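Local coordinates for halogenase PltM (Pseudomonas fluorescens, PDB 6BZN), which halogenates phenolic substrates, accepting chloride, bromide and iodide, probably with the help of bound FAD, at residues A[40-45]-A[367-372]; A[49-54]-A[146-151]; A[167-172]-A[187-192]; A[337-342]-A[358-363]; A[436-441]-A[445-450]. All coordinates share one frame; numbering follows the deposited sequence.

Contact 1. Residues A[40-45]-A[367-372]; sequences AVLAKS and KVLDAA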
# COMPACT_ATOMS: atom_id res chain seq x y z
N ALA A 40 13.22 -12.63 7.83
CA ALA A 40 12.69 -13.61 8.75
C ALA A 40 12.35 -14.92 8.04
O ALA A 40 12.75 -15.99 8.50
CB ALA A 40 11.47 -13.08 9.46
N VAL A 41 11.63 -14.84 6.93
CA VAL A 41 11.18 -16.06 6.24
C VAL A 41 12.35 -16.85 5.63
O VAL A 41 12.33 -18.08 5.65
CB VAL A 41 10.06 -15.81 5.18
CG1 VAL A 41 8.84 -15.16 5.82
CG2 VAL A 41 10.53 -14.98 4.00
N LEU A 42 13.36 -16.14 5.12
CA LEU A 42 14.55 -16.77 4.58
C LEU A 42 15.41 -17.38 5.69
O LEU A 42 15.84 -18.53 5.56
CB LEU A 42 15.36 -15.79 3.74
CG LEU A 42 14.65 -15.28 2.48
CD1 LEU A 42 15.56 -14.31 1.76
CD2 LEU A 42 14.22 -16.36 1.53
N ALA A 43 15.61 -16.66 6.79
CA ALA A 43 16.39 -17.17 7.92
C ALA A 43 15.70 -18.41 8.54
O ALA A 43 16.34 -19.43 8.82
CB ALA A 43 16.61 -16.11 8.98
N LYS A 44 14.39 -18.31 8.74
CA LYS A 44 13.59 -19.44 9.21
C LYS A 44 13.79 -20.70 8.36
O LYS A 44 13.87 -21.82 8.90
CB LYS A 44 12.11 -19.04 9.24
CG LYS A 44 11.11 -20.18 9.45
CD LYS A 44 11.22 -20.79 10.83
CE LYS A 44 10.37 -22.05 10.89
NZ LYS A 44 9.81 -22.24 12.24
N SER A 45 13.90 -20.50 7.05
CA SER A 45 13.98 -21.58 6.06
C SER A 45 15.38 -22.18 5.86
O SER A 45 15.54 -23.07 5.01
CB SER A 45 13.47 -21.04 4.71
OG SER A 45 12.15 -20.55 4.84
N LYS A 367 11.34 -18.89 -4.38
CA LYS A 367 12.27 -18.94 -5.50
C LYS A 367 13.70 -18.74 -5.05
O LYS A 367 14.61 -19.35 -5.59
CB LYS A 367 11.87 -17.93 -6.58
CG LYS A 367 10.47 -18.17 -7.11
CD LYS A 367 10.07 -17.13 -8.12
CE LYS A 367 8.60 -17.27 -8.54
NZ LYS A 367 8.38 -18.55 -9.26
N VAL A 368 13.92 -17.85 -4.08
CA VAL A 368 15.26 -17.64 -3.54
C VAL A 368 15.73 -18.92 -2.82
O VAL A 368 16.89 -19.32 -2.95
CB VAL A 368 15.30 -16.39 -2.62
CG1 VAL A 368 16.62 -16.27 -1.87
CG2 VAL A 368 15.07 -15.15 -3.46
N LEU A 369 14.82 -19.55 -2.08
CA LEU A 369 15.12 -20.81 -1.41
C LEU A 369 15.49 -21.91 -2.41
O LEU A 369 16.46 -22.64 -2.19
CB LEU A 369 13.96 -21.29 -0.56
CG LEU A 369 13.60 -20.46 0.67
CD1 LEU A 369 12.39 -21.12 1.33
CD2 LEU A 369 14.75 -20.36 1.65
N ASP A 370 14.71 -22.03 -3.49
CA ASP A 370 15.03 -23.01 -4.54
C ASP A 370 16.41 -22.72 -5.17
O ASP A 370 17.21 -23.63 -5.35
CB ASP A 370 13.94 -23.04 -5.63
CG ASP A 370 14.35 -23.85 -6.86
OD1 ASP A 370 14.90 -23.25 -7.82
OD2 ASP A 370 14.16 -25.10 -6.86
N ALA A 371 16.67 -21.44 -5.46
CA ALA A 371 17.96 -21.03 -6.02
C ALA A 371 19.13 -21.40 -5.11
O ALA A 371 20.13 -21.95 -5.57
CB ALA A 371 17.97 -19.54 -6.31
N ALA A 372 18.99 -21.08 -3.82
CA ALA A 372 20.03 -21.38 -2.81
C ALA A 372 20.25 -22.88 -2.61
O ALA A 372 21.34 -23.30 -2.26
CB ALA A 372 19.67 -20.75 -1.48

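Contact 2. Residues A[49-54]-A[146-151]; sequences VLILDS and FALMIA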
# COMPACT_ATOMS: atom_id res chain seq x y z
N VAL A 49 21.31 -14.87 6.46
CA VAL A 49 20.84 -13.60 5.91
C VAL A 49 21.50 -12.45 6.64
O VAL A 49 21.66 -12.52 7.86
CB VAL A 49 19.32 -13.52 6.07
CG1 VAL A 49 18.80 -12.16 5.64
CG2 VAL A 49 18.66 -14.63 5.26
N LEU A 50 21.87 -11.41 5.89
CA LEU A 50 22.40 -10.17 6.44
C LEU A 50 21.52 -9.02 5.97
O LEU A 50 21.39 -8.80 4.75
CB LEU A 50 23.83 -9.92 5.99
CG LEU A 50 24.46 -8.61 6.49
CD1 LEU A 50 24.46 -8.55 8.01
CD2 LEU A 50 25.86 -8.45 5.92
N ILE A 51 20.94 -8.31 6.93
CA ILE A 51 20.16 -7.12 6.65
C ILE A 51 21.01 -5.89 6.93
O ILE A 51 21.54 -5.73 8.03
CB ILE A 51 18.89 -7.09 7.52
CG1 ILE A 51 18.04 -8.33 7.26
CG2 ILE A 51 18.08 -5.83 7.27
CD1 ILE A 51 16.88 -8.49 8.21
N LEU A 52 21.12 -5.01 5.93
CA LEU A 52 21.90 -3.77 6.02
C LEU A 52 20.99 -2.58 5.93
O LEU A 52 20.13 -2.56 5.08
CB LEU A 52 22.87 -3.69 4.85
CG LEU A 52 23.91 -4.80 4.76
CD1 LEU A 52 24.73 -4.63 3.49
CD2 LEU A 52 24.80 -4.84 6.01
N ASP A 53 21.17 -1.58 6.80
CA ASP A 53 20.39 -0.35 6.70
C ASP A 53 21.24 0.85 7.08
O ASP A 53 21.96 0.79 8.08
CB ASP A 53 19.16 -0.40 7.62
CG ASP A 53 18.05 0.57 7.19
OD1 ASP A 53 18.34 1.63 6.59
OD2 ASP A 53 16.86 0.26 7.46
N SER A 54 21.14 1.92 6.30
CA SER A 54 21.83 3.18 6.63
C SER A 54 21.14 3.90 7.77
O SER A 54 21.76 4.70 8.48
CB SER A 54 21.95 4.09 5.41
OG SER A 54 20.67 4.43 4.91
N PHE A 146 9.20 -4.16 15.60
CA PHE A 146 8.72 -5.52 15.92
C PHE A 146 9.04 -6.52 14.81
O PHE A 146 9.50 -7.62 15.09
CB PHE A 146 7.22 -5.48 16.21
CG PHE A 146 6.63 -6.80 16.60
CD1 PHE A 146 6.09 -7.65 15.64
CD2 PHE A 146 6.59 -7.18 17.93
CE1 PHE A 146 5.53 -8.87 16.00
CE2 PHE A 146 6.05 -8.40 18.30
CZ PHE A 146 5.51 -9.24 17.34
N ALA A 147 8.80 -6.13 13.56
CA ALA A 147 9.13 -6.97 12.42
C ALA A 147 10.62 -7.32 12.38
O ALA A 147 10.98 -8.49 12.19
CB ALA A 147 8.71 -6.29 11.11
N LEU A 148 11.48 -6.33 12.59
CA LEU A 148 12.92 -6.63 12.64
C LEU A 148 13.23 -7.62 13.76
O LEU A 148 14.06 -8.50 13.60
CB LEU A 148 13.75 -5.37 12.83
CG LEU A 148 15.28 -5.59 12.83
CD1 LEU A 148 15.76 -6.24 11.54
CD2 LEU A 148 15.98 -4.26 13.02
N MET A 149 12.58 -7.46 14.90
CA MET A 149 12.78 -8.41 16.00
C MET A 149 12.41 -9.84 15.58
O MET A 149 13.10 -10.78 15.96
CB MET A 149 12.04 -7.99 17.25
CG MET A 149 12.53 -6.69 17.86
SD MET A 149 11.39 -6.15 19.16
CE MET A 149 11.88 -4.43 19.34
N ILE A 150 11.36 -10.00 14.77
CA ILE A 150 11.03 -11.33 14.23
C ILE A 150 12.24 -11.91 13.49
O ILE A 150 12.64 -13.05 13.74
CB ILE A 150 9.83 -11.33 13.26
CG1 ILE A 150 8.57 -10.79 13.95
CG2 ILE A 150 9.58 -12.76 12.76
CD1 ILE A 150 7.33 -10.70 13.08
N ALA A 151 12.80 -11.13 12.58
CA ALA A 151 13.95 -11.57 11.78
C ALA A 151 15.15 -11.95 12.64
O ALA A 151 15.78 -13.00 12.43
CB ALA A 151 14.35 -10.51 10.79

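Contact 3. Residues A[167-172]-A[187-192]; sequences ISLNDD and AFIIDA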
# COMPACT_ATOMS: atom_id res chain seq x y z
N ILE A 167 28.27 -1.87 -4.41
CA ILE A 167 27.66 -3.18 -4.57
C ILE A 167 28.13 -3.74 -5.90
O ILE A 167 27.82 -3.16 -6.95
CB ILE A 167 26.11 -3.11 -4.53
CG1 ILE A 167 25.64 -2.50 -3.21
CG2 ILE A 167 25.51 -4.49 -4.71
CD1 ILE A 167 24.18 -2.08 -3.19
N SER A 168 28.88 -4.84 -5.85
CA SER A 168 29.38 -5.48 -7.07
C SER A 168 28.56 -6.71 -7.37
O SER A 168 28.33 -7.53 -6.50
CB SER A 168 30.87 -5.84 -6.92
OG SER A 168 31.63 -4.65 -6.74
N LEU A 169 28.10 -6.82 -8.61
CA LEU A 169 27.29 -7.94 -9.03
C LEU A 169 28.15 -8.77 -9.99
O LEU A 169 28.51 -8.31 -11.06
CB LEU A 169 26.02 -7.45 -9.72
CG LEU A 169 25.09 -6.57 -8.88
CD1 LEU A 169 24.03 -5.93 -9.77
CD2 LEU A 169 24.44 -7.39 -7.77
N ASN A 170 28.51 -9.98 -9.57
CA ASN A 170 29.48 -10.81 -10.30
C ASN A 170 28.76 -12.04 -10.78
O ASN A 170 27.64 -12.29 -10.35
CB ASN A 170 30.66 -11.20 -9.39
CG ASN A 170 31.21 -10.01 -8.60
OD1 ASN A 170 31.27 -10.03 -7.36
ND2 ASN A 170 31.62 -8.97 -9.32
N ASP A 171 29.40 -12.85 -11.62
CA ASP A 171 28.78 -14.12 -12.03
C ASP A 171 28.80 -15.19 -10.93
O ASP A 171 28.10 -16.19 -11.06
CB ASP A 171 29.37 -14.66 -13.36
CG ASP A 171 30.82 -15.07 -13.25
OD1 ASP A 171 31.42 -14.89 -12.16
OD2 ASP A 171 31.37 -15.58 -14.26
N ASP A 172 29.57 -14.99 -9.85
CA ASP A 172 29.60 -15.95 -8.73
C ASP A 172 29.05 -15.40 -7.40
O ASP A 172 29.21 -16.03 -6.35
CB ASP A 172 31.02 -16.55 -8.55
CG ASP A 172 32.09 -15.51 -8.32
OD1 ASP A 172 31.77 -14.30 -8.28
OD2 ASP A 172 33.26 -15.92 -8.18
N ALA A 187 25.27 -14.80 -2.17
CA ALA A 187 24.82 -15.34 -3.45
C ALA A 187 23.84 -14.41 -4.17
O ALA A 187 23.71 -14.49 -5.39
CB ALA A 187 24.19 -16.71 -3.26
N PHE A 188 23.15 -13.55 -3.42
CA PHE A 188 21.99 -12.80 -3.94
C PHE A 188 21.74 -11.57 -3.07
O PHE A 188 21.97 -11.60 -1.85
CB PHE A 188 20.77 -13.71 -3.88
CG PHE A 188 19.61 -13.29 -4.75
CD1 PHE A 188 19.68 -13.42 -6.13
CD2 PHE A 188 18.43 -12.84 -4.19
CE1 PHE A 188 18.61 -13.08 -6.94
CE2 PHE A 188 17.34 -12.51 -4.98
CZ PHE A 188 17.42 -12.63 -6.36
N ILE A 189 21.26 -10.50 -3.70
CA ILE A 189 20.95 -9.26 -2.97
C ILE A 189 19.50 -8.84 -3.25
O ILE A 189 19.06 -8.83 -4.39
CB ILE A 189 21.98 -8.14 -3.24
CG1 ILE A 189 21.71 -6.93 -2.34
CG2 ILE A 189 22.04 -7.70 -4.70
CD1 ILE A 189 22.95 -6.06 -2.13
N ILE A 190 18.76 -8.55 -2.18
CA ILE A 190 17.38 -8.07 -2.28
C ILE A 190 17.35 -6.62 -1.83
O ILE A 190 17.77 -6.31 -0.72
CB ILE A 190 16.44 -8.92 -1.41
CG1 ILE A 190 16.44 -10.35 -1.94
CG2 ILE A 190 15.01 -8.36 -1.43
CD1 ILE A 190 15.78 -11.35 -1.02
N ASP A 191 16.85 -5.74 -2.69
CA ASP A 191 16.68 -4.35 -2.34
C ASP A 191 15.29 -4.14 -1.75
O ASP A 191 14.29 -4.07 -2.49
CB ASP A 191 16.88 -3.42 -3.54
CG ASP A 191 17.06 -1.97 -3.13
OD1 ASP A 191 16.57 -1.55 -2.06
OD2 ASP A 191 17.73 -1.24 -3.90
N ALA A 192 15.25 -3.99 -0.44
CA ALA A 192 14.02 -3.77 0.31
C ALA A 192 13.93 -2.32 0.79
O ALA A 192 13.17 -2.01 1.70
CB ALA A 192 13.97 -4.73 1.50

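Contact 4. Residues A[337-342]-A[358-363]; sequences CLLPQA and FESILR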
# COMPACT_ATOMS: atom_id res chain seq x y z
N CYS A 337 17.16 -8.89 -6.77
CA CYS A 337 15.75 -8.57 -6.93
C CYS A 337 15.48 -7.27 -6.18
O CYS A 337 15.95 -7.09 -5.05
CB CYS A 337 14.86 -9.69 -6.40
SG CYS A 337 13.10 -9.24 -6.33
N LEU A 338 14.75 -6.38 -6.84
CA LEU A 338 14.21 -5.19 -6.20
C LEU A 338 12.81 -5.54 -5.72
O LEU A 338 11.98 -6.00 -6.50
CB LEU A 338 14.11 -4.02 -7.18
CG LEU A 338 15.36 -3.21 -7.50
CD1 LEU A 338 16.56 -4.07 -7.82
CD2 LEU A 338 15.07 -2.22 -8.61
N LEU A 339 12.56 -5.33 -4.44
CA LEU A 339 11.19 -5.43 -3.94
C LEU A 339 10.36 -4.24 -4.45
O LEU A 339 10.90 -3.29 -5.04
CB LEU A 339 11.19 -5.55 -2.42
CG LEU A 339 11.64 -6.89 -1.84
CD1 LEU A 339 11.49 -6.82 -0.32
CD2 LEU A 339 10.88 -8.08 -2.39
N PRO A 340 9.02 -4.30 -4.27
CA PRO A 340 8.19 -3.28 -4.93
C PRO A 340 8.50 -1.82 -4.64
O PRO A 340 8.56 -1.06 -5.60
CB PRO A 340 6.78 -3.64 -4.47
CG PRO A 340 6.85 -5.13 -4.41
CD PRO A 340 8.19 -5.41 -3.79
N GLN A 341 8.74 -1.43 -3.40
CA GLN A 341 9.08 -0.01 -3.13
C GLN A 341 10.32 0.47 -3.89
O GLN A 341 10.38 1.64 -4.32
CB GLN A 341 9.29 0.25 -1.64
CG GLN A 341 8.04 0.21 -0.80
CD GLN A 341 7.15 1.44 -0.99
OE1 GLN A 341 5.98 1.30 -1.36
NE2 GLN A 341 7.67 2.63 -0.69
N ALA A 342 11.31 -0.40 -4.03
CA ALA A 342 12.51 -0.10 -4.80
C ALA A 342 12.24 -0.06 -6.32
O ALA A 342 13.03 0.51 -7.06
CB ALA A 342 13.60 -1.09 -4.47
N PHE A 358 3.87 -7.20 0.15
CA PHE A 358 3.75 -8.49 0.83
C PHE A 358 3.57 -9.61 -0.17
O PHE A 358 4.08 -10.71 0.03
CB PHE A 358 2.61 -8.49 1.87
CG PHE A 358 2.78 -7.48 2.98
CD1 PHE A 358 4.03 -7.10 3.45
CD2 PHE A 358 1.66 -6.92 3.59
CE1 PHE A 358 4.16 -6.17 4.47
CE2 PHE A 358 1.79 -5.98 4.61
CZ PHE A 358 3.03 -5.60 5.04
N GLU A 359 2.84 -9.34 -1.25
CA GLU A 359 2.66 -10.37 -2.29
C GLU A 359 3.98 -10.68 -2.97
O GLU A 359 4.30 -11.84 -3.22
CB GLU A 359 1.60 -9.99 -3.32
CG GLU A 359 1.36 -11.15 -4.29
CD GLU A 359 0.23 -10.94 -5.27
OE1 GLU A 359 -0.66 -10.11 -4.99
OE2 GLU A 359 0.25 -11.63 -6.32
N SER A 360 4.78 -9.64 -3.21
CA SER A 360 6.08 -9.85 -3.88
C SER A 360 7.01 -10.70 -3.01
O SER A 360 7.73 -11.58 -3.52
CB SER A 360 6.74 -8.51 -4.25
OG SER A 360 7.87 -8.74 -5.07
N ILE A 361 7.00 -10.47 -1.70
CA ILE A 361 7.82 -11.28 -0.78
C ILE A 361 7.37 -12.75 -0.85
O ILE A 361 8.19 -13.67 -0.92
CB ILE A 361 7.77 -10.76 0.66
CG1 ILE A 361 8.38 -9.35 0.72
CG2 ILE A 361 8.50 -11.69 1.63
CD1 ILE A 361 8.04 -8.60 2.00
N LEU A 362 6.06 -12.93 -0.84
CA LEU A 362 5.45 -14.24 -0.87
C LEU A 362 5.80 -15.02 -2.15
O LEU A 362 6.03 -16.23 -2.10
CB LEU A 362 3.95 -14.06 -0.72
CG LEU A 362 3.01 -15.20 -0.40
CD1 LEU A 362 3.47 -16.04 0.78
CD2 LEU A 362 1.65 -14.57 -0.14
N ARG A 363 5.87 -14.31 -3.27
CA ARG A 363 6.27 -14.92 -4.53
C ARG A 363 7.78 -15.15 -4.63
O ARG A 363 8.20 -16.18 -5.15
CB ARG A 363 5.83 -14.04 -5.70
CG ARG A 363 4.33 -14.01 -5.91
CD ARG A 363 3.95 -12.94 -6.91
NE ARG A 363 2.53 -12.95 -7.26
CZ ARG A 363 1.98 -13.70 -8.23
NH1 ARG A 363 2.70 -14.55 -8.95
NH2 ARG A 363 0.67 -13.59 -8.47
O HOH W 1 9.36 -6.96 -6.64

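Contact 5. Residues A[436-441]-A[445-450]; sequences HDLEHS and RQFDAA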
# COMPACT_ATOMS: atom_id res chain seq x y z
N HIS A 436 -7.25 -20.43 3.10
CA HIS A 436 -8.04 -21.57 3.55
C HIS A 436 -7.45 -22.91 3.07
O HIS A 436 -7.27 -23.82 3.87
CB HIS A 436 -9.49 -21.48 3.13
CG HIS A 436 -10.36 -22.51 3.78
ND1 HIS A 436 -10.69 -23.69 3.17
CD2 HIS A 436 -10.91 -22.55 5.02
CE1 HIS A 436 -11.44 -24.41 3.99
NE2 HIS A 436 -11.59 -23.74 5.12
N ASP A 437 -7.13 -23.00 1.78
CA ASP A 437 -6.54 -24.22 1.20
C ASP A 437 -5.18 -24.55 1.83
O ASP A 437 -4.91 -25.71 2.17
CB ASP A 437 -6.40 -24.12 -0.33
CG ASP A 437 -7.75 -24.06 -1.04
OD1 ASP A 437 -8.78 -24.41 -0.43
OD2 ASP A 437 -7.80 -23.66 -2.22
N LEU A 438 -4.34 -23.52 2.00
CA LEU A 438 -3.04 -23.71 2.65
C LEU A 438 -3.16 -24.13 4.12
O LEU A 438 -2.39 -24.97 4.57
CB LEU A 438 -2.18 -22.44 2.55
CG LEU A 438 -0.78 -22.51 3.18
CD1 LEU A 438 0.07 -23.53 2.45
CD2 LEU A 438 -0.10 -21.15 3.16
N GLU A 439 -4.08 -23.52 4.86
CA GLU A 439 -4.23 -23.80 6.31
C GLU A 439 -4.56 -25.27 6.54
O GLU A 439 -3.96 -25.92 7.40
CB GLU A 439 -5.29 -22.90 6.98
CG GLU A 439 -4.74 -21.56 7.49
CD GLU A 439 -5.81 -20.57 7.97
OE1 GLU A 439 -7.00 -20.70 7.59
OE2 GLU A 439 -5.44 -19.64 8.72
N HIS A 440 -5.47 -25.79 5.73
CA HIS A 440 -5.96 -27.16 5.88
C HIS A 440 -5.14 -28.24 5.18
O HIS A 440 -5.06 -29.36 5.69
CB HIS A 440 -7.43 -27.22 5.48
CG HIS A 440 -8.32 -26.57 6.49
ND1 HIS A 440 -8.91 -27.27 7.52
CD2 HIS A 440 -8.65 -25.27 6.68
CE1 HIS A 440 -9.59 -26.44 8.28
NE2 HIS A 440 -9.45 -25.22 7.80
N SER A 441 -4.54 -27.93 4.03
CA SER A 441 -3.73 -28.90 3.30
C SER A 441 -2.29 -28.97 3.81
O SER A 441 -1.63 -29.98 3.62
CB SER A 441 -3.73 -28.61 1.80
OG SER A 441 -2.80 -27.59 1.47
N ARG A 445 3.77 -26.09 -1.75
CA ARG A 445 4.04 -26.09 -3.19
C ARG A 445 2.78 -25.81 -3.99
O ARG A 445 2.81 -25.08 -4.97
CB ARG A 445 4.71 -27.39 -3.65
CG ARG A 445 6.07 -27.68 -3.05
CD ARG A 445 7.02 -26.49 -3.08
NE ARG A 445 8.16 -26.64 -2.18
CZ ARG A 445 9.24 -27.39 -2.41
NH1 ARG A 445 9.36 -28.10 -3.54
NH2 ARG A 445 10.22 -27.43 -1.50
N GLN A 446 1.67 -26.40 -3.55
CA GLN A 446 0.38 -26.16 -4.17
C GLN A 446 -0.01 -24.68 -4.09
O GLN A 446 -0.44 -24.10 -5.07
CB GLN A 446 -0.66 -27.04 -3.48
CG GLN A 446 -2.11 -26.76 -3.85
CD GLN A 446 -3.05 -27.60 -3.02
OE1 GLN A 446 -3.23 -28.79 -3.29
NE2 GLN A 446 -3.65 -27.01 -1.98
N PHE A 447 0.16 -24.08 -2.91
CA PHE A 447 -0.11 -22.66 -2.74
C PHE A 447 0.74 -21.79 -3.69
O PHE A 447 0.22 -20.90 -4.35
CB PHE A 447 0.14 -22.19 -1.29
CG PHE A 447 0.27 -20.69 -1.19
CD1 PHE A 447 -0.86 -19.88 -1.22
CD2 PHE A 447 1.52 -20.09 -1.19
CE1 PHE A 447 -0.74 -18.49 -1.20
CE2 PHE A 447 1.65 -18.72 -1.16
CZ PHE A 447 0.52 -17.92 -1.18
N ASP A 448 2.05 -22.03 -3.71
CA ASP A 448 2.96 -21.22 -4.55
C ASP A 448 2.53 -21.30 -6.01
O ASP A 448 2.53 -20.30 -6.74
CB ASP A 448 4.41 -21.69 -4.45
CG ASP A 448 5.03 -21.53 -3.05
OD1 ASP A 448 4.48 -20.82 -2.18
OD2 ASP A 448 6.11 -22.14 -2.83
N ALA A 449 2.18 -22.51 -6.46
CA ALA A 449 1.79 -22.71 -7.85
C ALA A 449 0.43 -22.07 -8.14
O ALA A 449 0.25 -21.47 -9.19
CB ALA A 449 1.79 -24.20 -8.20
N ALA A 450 -0.50 -22.15 -7.19
CA ALA A 450 -1.81 -21.52 -7.36
C ALA A 450 -1.72 -19.99 -7.46
O ALA A 450 -2.38 -19.37 -8.31
CB ALA A 450 -2.74 -21.92 -6.22
O HOH W 2 -2.23 -25.09 -0.38

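Contact 1. Residues A[40-45]-A[367-372]
Between Leu42 and Ser45, the latter just past the end of helix 33-44, and Leu369 and Val368 of helix 352-374 no ring or planar side chain intervenes, and the flat group that matters is the peptide carbonyl of Val41. Its oxygen is met almost head-on by the Ser45 hydroxyl, OG lying 2.6 Å from Val41 O with a C=O...donor angle of 161°. The serine torsion makes this possible: OG stands anti to the carbonyl carbon (chi1 -58°) and folds back over the last turn of helix 33-44, where the backbone bonds from Ser45 N to the oxygens of Val41 and Leu42 are both weak. CB is then the atom pressed most closely on the partner helix, with OG 3.6 Å from Leu369 CD1. Both methyls of Leu369 press against CB, CD2 at 3.4 Å from Ser45 CB, tighter than usual van der Waals contact, and CD1 at 3.5 Å from it. Deeper in, Leu42 CD2 touches Leu369 CD2 at 4.0 Å and Val368 CG1 at 4.2 Å, the Leu42 and Val368 side chains crossing at about a right angle. With an alanine at Ser45 the methyl contact to Leu369 would stay, but the last helical turn would probably lose its hydroxyl bond to Val41 O, leaving weak backbone bonds to close it. Phe81 of helix 68-81 packs against both Ser45 and Leu369. The arrangement is largely buried packing on helix 352-374 of helix 33-44, whose start carries a glycine pattern consistent with a Rossmann-type dinucleotide-binding fold, and the residue that ends it.

Contact 2. Residues A[49-54]-A[146-151]
Ile51 reaches from strand 49-52 to meet Leu148 and Ala151 on helix 140-153, and its path can be traced carbon by carbon. CB leaves the strand on the side of the helix. There the chain branches: CG2 lies anti to the backbone N, while CG1 lies anti to the carbonyl carbon (chi1 -59°) and carries the longer arm onward. At the extended tip, CD1 makes the whole of the close contact, lying 4.1 Å from Ala151 CB and 4.2 Å from Leu148 CD1. Ala151 and Leu148 are three positions apart on the helix, about one turn, and the one methyl therefore spans both. Ile51 and Leu148 run past each other in opposite directions, each reaching from its own backbone. No polar atom takes part, and all three residues are buried. Two positions further along, Asp53 belongs to an FAD-binding site of this protein, and its OD2 forms a salt bridge with Arg59, another residue of that site. Strand 49-52 itself sits between strands 24-29 and 157-159 in the parallel sheet, while helix 140-153 covers the sheet at Ile51 and packs through Ala147 and Ile150 against helix 33-44.

Contact 3. Residues A[167-172]-A[187-192]
A three-strand antiparallel meander, 164-170, 173-178 and 181-186, lies against the parallel sheet of the dinucleotide-binding fold, and here its first strand reaches strand 188-191 through Ile167, Leu169 and Ile189. Such a meander beside a Rossmann-type sheet is consistent with the FAD-binding domains of flavoprotein monooxygenases and halogenases. Ile189 is the shared residue and uses both branches. CG1 stands anti to the backbone N (chi1 -173°) and sends CD1 to Ile167 CG2 at 4.0 Å, whereas CG2, wedged between the backbone N and the carbonyl carbon, meets Leu169 CD2 at 3.9 Å. The Leu169 side chain crosses Ile189 at about a right angle; that of Ile167 comes at a slant. The backbones stay well apart, Leu169 CA and Phe188 CA being 8.8 Å from each other, as suits layers joined by side chains instead of strands paired edge to edge. Val174 of the meander and Leu199 of helix 198-203 both touch Ile167 and Ile189, adding to the same apolar layer. Because no hydrogen bond spans these two segments, their contact rests on shape and the exclusion of water: between them methyl packing, with no directional bond, sets the fit.

Contact 4. Residues A[337-342]-A[358-363]
The Pro340 ring lies against the side chain of Ser360, whereas Leu339, one residue earlier, slants across Ile361 on the same helix. Ring atom CG is 3.4 Å from Ser360 CB, a pair tighter than ordinary van der Waals contact, and CD is 3.6 Å from Ser360 OG. Leu339 presents both methyls to Ile361, the closer being CD1 at 4.1 Å from Ile361 CG1. A glycine in place of Pro340 would probably open a gap over Ser360 CB and leave the start of the short helix freer to move. This is where an edge strand of the parallel sheet, 336-338, gives way to helix 340-343, with Leu339 at the N-cap position; Gln341 on that helix takes part in FAD binding in this protein. The Ser360 hydroxyl is turned anti to the backbone N (chi1 -171°) and binds a water at 2.8 Å from OG, a water that also donates to Leu338 O at 2.8 Å, so a buried carbonyl is linked to the helix indirectly. One helical turn is braced by a salt bridge in which Arg363 grips Glu359 side-on: NE at 2.8 Å and NH2 at 2.9 Å both donate to Glu359 OE2, which lies in the guanidinium plane.

Contact 5. Residues A[436-441]-A[445-450]
Leu438, Gln446 and Phe447 bury the most surface where helices 410-441 and 444-452 come together. Leu438 and Phe447 form the inner part. Their side chains cross at a slant; Leu438 CD1 rests 4.0 Å from Phe447 CB, while CD2 approaches the phenyl ring obliquely. Leu76 and Arg80 of helix 68-81 and Leu362 of helix 352-374 also touch Phe447. The element is an antiparallel helical hairpin closed by a short turn: the two segments run at 166° to each other, their axes 9.8 Å apart at closest approach. Gln446 covers the outer, more exposed part. Its chain is extended, with CG anti to the backbone N (chi1 171°) and CD continuing the line, and this carries the amide across to the end of helix 410-441. NE2 stops 3.6 Å from Ser441 OG without forming a direct hydrogen bond; a water joins them instead, accepting from Gln446 NE2 at 2.9 Å and donating to Ser441 OG at 3.2 Å. Ser441 OG in turn donates to Asp437 O at 2.9 Å from above the carbonyl plane, 37° out of it, while Ser441 N reaches the same oxygen from the opposite face. In the turn, Asp443 N bonds to Ser441 OG, and Asp443 OD1 takes the backbone N-H of Gln446.

In the fold
Contacts 1 to 4 all involve the dinucleotide-binding fold. Contacts 1 and 2 touch where Ala40 CB lies 3.7 Å from Ala151 CA, while strands 188-191 and 336-338 bring contacts 3 and 4 together as sheet neighbours, with a probable hydrogen bond of 2.9 Å from Asp191 N to Cys337 O. Helix 352-374 serves both contacts 1 and 4 and extends to contact 5 through Leu362 CD2, 3.7 Å from Phe447 CZ. The Leu369 side chain of contact 1 is about 9 Å from a bound calcium ion. FAD is absent from this model, but contact 2 contains the FAD-binding Asp53 and Leu339 of contact 4 lies about 4 Å, side chain to side chain, from Ala34, also FAD-binding.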